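Local coordinates for protein beta-1,3-glucanosyltransferase (Rhizomucor miehei CAU432, PDB 4WTP) that is a carbohydrate-active enzyme of glycosyl hydrolase family 17, built as a (beta/alpha)8 barrel, at residues K63-L74 with L90-W99. Numbering follows the deposited sequence. Where two conformers were deposited one is given.
Sequences KPYTNRVRTFAL and LGMRIYLGMW
V69 and Y95 lie at the middle of a parallel strand pair, 68-71 beside 93-98, where Y95 N donates to V69 O (3.0 Å). The rungs alternate between N67, V69, T71 and R93, Y95. On the face of V69, I94, T71 and L96 the packing is close and mostly apolar: V69 CG2 meets I94 CG1 at 4.1 Å, and the beta-branched V69, I94 and T71 suit an extended backbone. On the other face R68 runs extended to CD (chi1 and chi2 both 179°), which brings CD in the ring plane to the edge of Y95, 3.6 Å from CE1. D126 forms salt bridges with R68 NE and R93 NH2, probably offsetting their like charges; R68 NH2 also bonds to Y38 O. G97, lacking a side chain, lies close to T71 O and F72 O, and G97 N bonds weakly to T71 O (2.8 Å). Water 2 ties T71 OG1 to A73 O and G97 O. The end at K63 and G91 is more open to solvent: N67 ND2 reaches a lone pair of G91 O (3.0 Å), the extended K63 brings NZ to L90 O (2.9 Å), and water 1 may bridge N67 OD1 and L90 O. G91, at positive phi, closes helix 79-90 in a Schellman motif. That helix makes the beta-alpha-beta crossover; with helix 52-62 it packs on V69 and M92, while strands 39-41 and 125-132 flank the pair.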
loop_
_atom_site.group_PDB
_atom_site.type_symbol
_atom_site.label_atom_id
_atom_site.label_comp_id
_atom_site.label_asym_id
_atom_site.label_seq_id
_atom_site.Cartn_x
_atom_site.Cartn_y
_atom_site.Cartn_z
ATOM N N LYS A 63 4.384 -6.595 14.306
ATOM C CA LYS A 63 3.368 -7.511 14.805
ATOM C C LYS A 63 2.531 -7.006 15.987
ATOM O O LYS A 63 1.349 -7.326 16.062
ATOM C CB LYS A 63 4.030 -8.866 15.090
ATOM C CG LYS A 63 3.060 -10.003 15.282
ATOM C CD LYS A 63 3.772 -11.345 15.145
ATOM C CE LYS A 63 2.883 -12.459 15.646
ATOM N NZ LYS A 63 3.583 -13.732 15.389
ATOM N N PRO A 64 3.121 -6.206 16.921
ATOM C CA PRO A 64 2.270 -5.639 17.963
ATOM C C PRO A 64 1.257 -4.609 17.492
ATOM O O PRO A 64 0.376 -4.268 18.266
ATOM C CB PRO A 64 3.274 -4.969 18.929
ATOM C CG PRO A 64 4.562 -5.682 18.659
ATOM C CD PRO A 64 4.559 -5.963 17.185
ATOM N N TYR A 65 1.382 -4.168 16.238
ATOM C CA TYR A 65 0.520 -3.102 15.703
ATOM C C TYR A 65 -0.399 -3.567 14.586
ATOM O O TYR A 65 -1.390 -2.901 14.304
ATOM C CB TYR A 65 1.385 -1.926 15.215
ATOM C CG TYR A 65 2.362 -1.445 16.290
ATOM C CD1 TYR A 65 1.901 -0.799 17.437
ATOM C CD2 TYR A 65 3.722 -1.611 16.118
ATOM C CE1 TYR A 65 2.775 -0.363 18.405
ATOM C CE2 TYR A 65 4.625 -1.201 17.097
ATOM C CZ TYR A 65 4.130 -0.554 18.223
ATOM O OH TYR A 65 4.967 -0.119 19.220
ATOM N N THR A 66 -0.091 -4.693 13.942
ATOM C CA THR A 66 -0.864 -5.112 12.774
ATOM C C THR A 66 -0.616 -6.600 12.537
ATOM O O THR A 66 0.386 -7.156 13.009
ATOM C CB THR A 66 -0.417 -4.321 11.508
ATOM O OG1 THR A 66 -1.345 -4.579 10.471
ATOM C CG2 THR A 66 0.979 -4.740 11.029
ATOM N N ASN A 67 -1.481 -7.235 11.763
ATOM C CA ASN A 67 -1.224 -8.596 11.343
ATOM C C ASN A 67 -1.072 -8.713 9.841
ATOM O O ASN A 67 -1.117 -9.830 9.313
ATOM C CB ASN A 67 -2.338 -9.559 11.798
ATOM C CG ASN A 67 -1.837 -10.976 11.932
ATOM O OD1 ASN A 67 -0.796 -11.199 12.528
ATOM N ND2 ASN A 67 -2.560 -11.930 11.352
ATOM N N ARG A 68 -0.832 -7.604 9.137
ATOM C CA ARG A 68 -0.884 -7.628 7.661
ATOM C C ARG A 68 0.085 -6.632 7.058
ATOM O O ARG A 68 0.193 -5.496 7.545
ATOM C CB ARG A 68 -2.304 -7.305 7.212
ATOM C CG ARG A 68 -2.506 -7.272 5.729
ATOM C CD ARG A 68 -3.956 -6.977 5.388
ATOM N NE ARG A 68 -4.851 -8.110 5.647
ATOM C CZ ARG A 68 -5.748 -8.169 6.637
ATOM N NH1 ARG A 68 -6.550 -9.221 6.736
ATOM N NH2 ARG A 68 -5.825 -7.208 7.556
ATOM N N VAL A 69 0.801 -7.049 6.011
ATOM C CA VAL A 69 1.725 -6.171 5.299
ATOM C C VAL A 69 1.404 -6.158 3.819
ATOM O O VAL A 69 0.600 -6.969 3.321
ATOM C CB VAL A 69 3.217 -6.536 5.520
ATOM C CG1 VAL A 69 3.572 -6.475 6.990
ATOM C CG2 VAL A 69 3.480 -7.927 4.959
ATOM N N ARG A 70 2.002 -5.230 3.087
ATOM C CA ARG A 70 1.823 -5.152 1.664
ATOM C C ARG A 70 3.155 -4.899 0.991
ATOM O O ARG A 70 3.902 -4.015 1.423
ATOM C CB ARG A 70 0.837 -4.040 1.276
ATOM C CG ARG A 70 0.619 -3.798 -0.223
ATOM C CD ARG A 70 1.687 -2.877 -0.835
ATOM N NE ARG A 70 1.382 -2.525 -2.217
ATOM C CZ ARG A 70 0.645 -1.480 -2.579
ATOM N NH1 ARG A 70 0.429 -1.235 -3.872
ATOM N NH2 ARG A 70 0.116 -0.675 -1.660
ATOM N N THR A 71 3.436 -5.673 -0.055
ATOM C CA THR A 71 4.628 -5.484 -0.902
ATOM C C THR A 71 4.253 -4.886 -2.235
ATOM O O THR A 71 3.139 -5.059 -2.700
ATOM C CB THR A 71 5.379 -6.828 -1.090
ATOM O OG1 THR A 71 4.441 -7.853 -1.452
ATOM C CG2 THR A 71 6.048 -7.221 0.212
ATOM N N PHE A 72 5.211 -4.165 -2.850
ATOM C CA PHE A 72 4.934 -3.401 -4.058
ATOM C C PHE A 72 5.225 -4.080 -5.405
ATOM O O PHE A 72 4.668 -3.675 -6.425
ATOM C CB PHE A 72 5.625 -2.020 -4.017
ATOM C CG PHE A 72 4.973 -1.059 -3.052
ATOM C CD1 PHE A 72 3.893 -0.299 -3.449
ATOM C CD2 PHE A 72 5.406 -0.979 -1.735
ATOM C CE1 PHE A 72 3.270 0.576 -2.546
ATOM C CE2 PHE A 72 4.798 -0.116 -0.828
ATOM C CZ PHE A 72 3.734 0.661 -1.242
ATOM N N ALA A 73 6.064 -5.117 -5.383
ATOM C CA ALA A 73 6.488 -5.769 -6.621
ATOM C C ALA A 73 6.595 -7.271 -6.381
ATOM O O ALA A 73 6.821 -7.698 -5.257
ATOM C CB ALA A 73 7.822 -5.213 -7.133
ATOM N N LEU A 74 6.430 -8.065 -7.442
ATOM C CA LEU A 74 6.590 -9.512 -7.312
ATOM C C LEU A 74 8.036 -9.913 -7.530
ATOM O O LEU A 74 8.593 -10.575 -6.661
ATOM C CB LEU A 74 5.702 -10.264 -8.305
ATOM C CG LEU A 74 4.194 -10.046 -8.169
ATOM C CD1 LEU A 74 3.482 -10.819 -9.273
ATOM C CD2 LEU A 74 3.645 -10.439 -6.808
ATOM N N LEU A 90 4.923 -16.142 10.763
ATOM C CA LEU A 90 4.477 -15.307 11.886
ATOM C C LEU A 90 2.973 -15.276 12.025
ATOM O O LEU A 90 2.440 -14.623 12.932
ATOM C CB LEU A 90 5.026 -13.882 11.753
ATOM C CG LEU A 90 6.551 -13.777 11.774
ATOM C CD1 LEU A 90 6.981 -12.325 11.651
ATOM C CD2 LEU A 90 7.099 -14.408 13.044
ATOM N N GLY A 91 2.280 -16.000 11.144
ATOM C CA GLY A 91 0.822 -16.055 11.202
ATOM C C GLY A 91 0.192 -14.750 10.728
ATOM O O GLY A 91 -0.921 -14.400 11.165
ATOM N N MET A 92 0.929 -14.027 9.890
ATOM C CA MET A 92 0.460 -12.749 9.343
ATOM C C MET A 92 -0.184 -12.910 7.952
ATOM O O MET A 92 -0.033 -13.952 7.316
ATOM C CB MET A 92 1.623 -11.730 9.284
ATOM C CG MET A 92 2.322 -11.424 10.617
ATOM S SD MET A 92 3.758 -10.287 10.543
ATOM C CE MET A 92 2.879 -8.703 10.425
ATOM N N ARG A 93 -0.877 -11.866 7.490
ATOM C CA ARG A 93 -1.495 -11.867 6.159
ATOM C C ARG A 93 -0.764 -10.886 5.233
ATOM O O ARG A 93 0.053 -10.077 5.722
ATOM C CB ARG A 93 -2.960 -11.447 6.242
ATOM C CG ARG A 93 -3.749 -12.010 7.411
ATOM C CD ARG A 93 -4.257 -13.384 7.102
ATOM N NE ARG A 93 -5.046 -13.437 5.868
ATOM C CZ ARG A 93 -5.454 -14.583 5.314
ATOM N NH1 ARG A 93 -5.125 -15.749 5.862
ATOM N NH2 ARG A 93 -6.173 -14.556 4.203
ATOM N N ILE A 94 -1.079 -10.903 3.940
ATOM C CA ILE A 94 -0.344 -10.079 2.975
ATOM C C ILE A 94 -1.196 -9.649 1.788
ATOM O O ILE A 94 -2.004 -10.429 1.277
ATOM C CB ILE A 94 0.955 -10.796 2.496
ATOM C CG1 ILE A 94 1.862 -9.851 1.726
ATOM C CG2 ILE A 94 0.672 -12.088 1.731
ATOM C CD1 ILE A 94 3.293 -10.374 1.565
ATOM N N TYR A 95 -0.987 -8.425 1.296
ATOM C CA TYR A 95 -1.446 -8.018 -0.041
ATOM C C TYR A 95 -0.210 -8.035 -0.916
ATOM O O TYR A 95 0.820 -7.425 -0.575
ATOM C CB TYR A 95 -1.997 -6.584 -0.045
ATOM C CG TYR A 95 -3.445 -6.461 0.367
ATOM C CD1 TYR A 95 -3.848 -6.640 1.694
ATOM C CD2 TYR A 95 -4.411 -6.124 -0.581
ATOM C CE1 TYR A 95 -5.196 -6.506 2.059
ATOM C CE2 TYR A 95 -5.730 -5.981 -0.237
ATOM C CZ TYR A 95 -6.120 -6.210 1.062
ATOM O OH TYR A 95 -7.439 -6.038 1.410
ATOM N N LEU A 96 -0.286 -8.738 -2.043
ATOM C CA LEU A 96 0.817 -8.751 -3.002
ATOM C C LEU A 96 0.582 -7.744 -4.113
ATOM O O LEU A 96 -0.407 -7.799 -4.843
ATOM C CB LEU A 96 0.926 -10.144 -3.628
ATOM C CG LEU A 96 1.321 -11.316 -2.741
ATOM C CD1 LEU A 96 1.377 -12.630 -3.526
ATOM C CD2 LEU A 96 2.674 -11.046 -2.113
ATOM N N GLY A 97 1.517 -6.802 -4.264
ATOM C CA GLY A 97 1.453 -5.827 -5.344
ATOM C C GLY A 97 2.282 -6.309 -6.518
ATOM O O GLY A 97 3.361 -6.916 -6.321
ATOM N N MET A 98 1.771 -6.034 -7.714
ATOM C CA MET A 98 2.504 -6.182 -8.965
ATOM C C MET A 98 2.961 -4.806 -9.383
ATOM O O MET A 98 2.180 -3.842 -9.340
ATOM C CB MET A 98 1.599 -6.748 -10.067
ATOM C CG MET A 98 0.949 -8.091 -9.730
ATOM S SD MET A 98 -0.153 -8.764 -11.018
ATOM C CE MET A 98 1.068 -9.344 -12.235
ATOM N N TRP A 99 4.227 -4.691 -9.777
ATOM C CA TRP A 99 4.766 -3.405 -10.197
ATOM C C TRP A 99 4.876 -3.312 -11.689
ATOM O O TRP A 99 5.826 -3.840 -12.283
ATOM C CB TRP A 99 6.110 -3.085 -9.531
ATOM C CG TRP A 99 6.433 -1.655 -9.803
ATOM C CD1 TRP A 99 7.244 -1.147 -10.796
ATOM C CD2 TRP A 99 5.822 -0.514 -9.168
ATOM N NE1 TRP A 99 7.220 0.225 -10.781
ATOM C CE2 TRP A 99 6.374 0.664 -9.823
ATOM C CE3 TRP A 99 4.912 -0.358 -8.139
ATOM C CZ2 TRP A 99 6.017 1.942 -9.437
ATOM C CZ3 TRP A 99 4.562 0.928 -7.753
ATOM C CH2 TRP A 99 5.113 2.051 -8.376
HETATM O O HOH W 1 0.246 -13.297 13.940
HETATM O O HOH W 2 4.450 -8.198 -4.068
#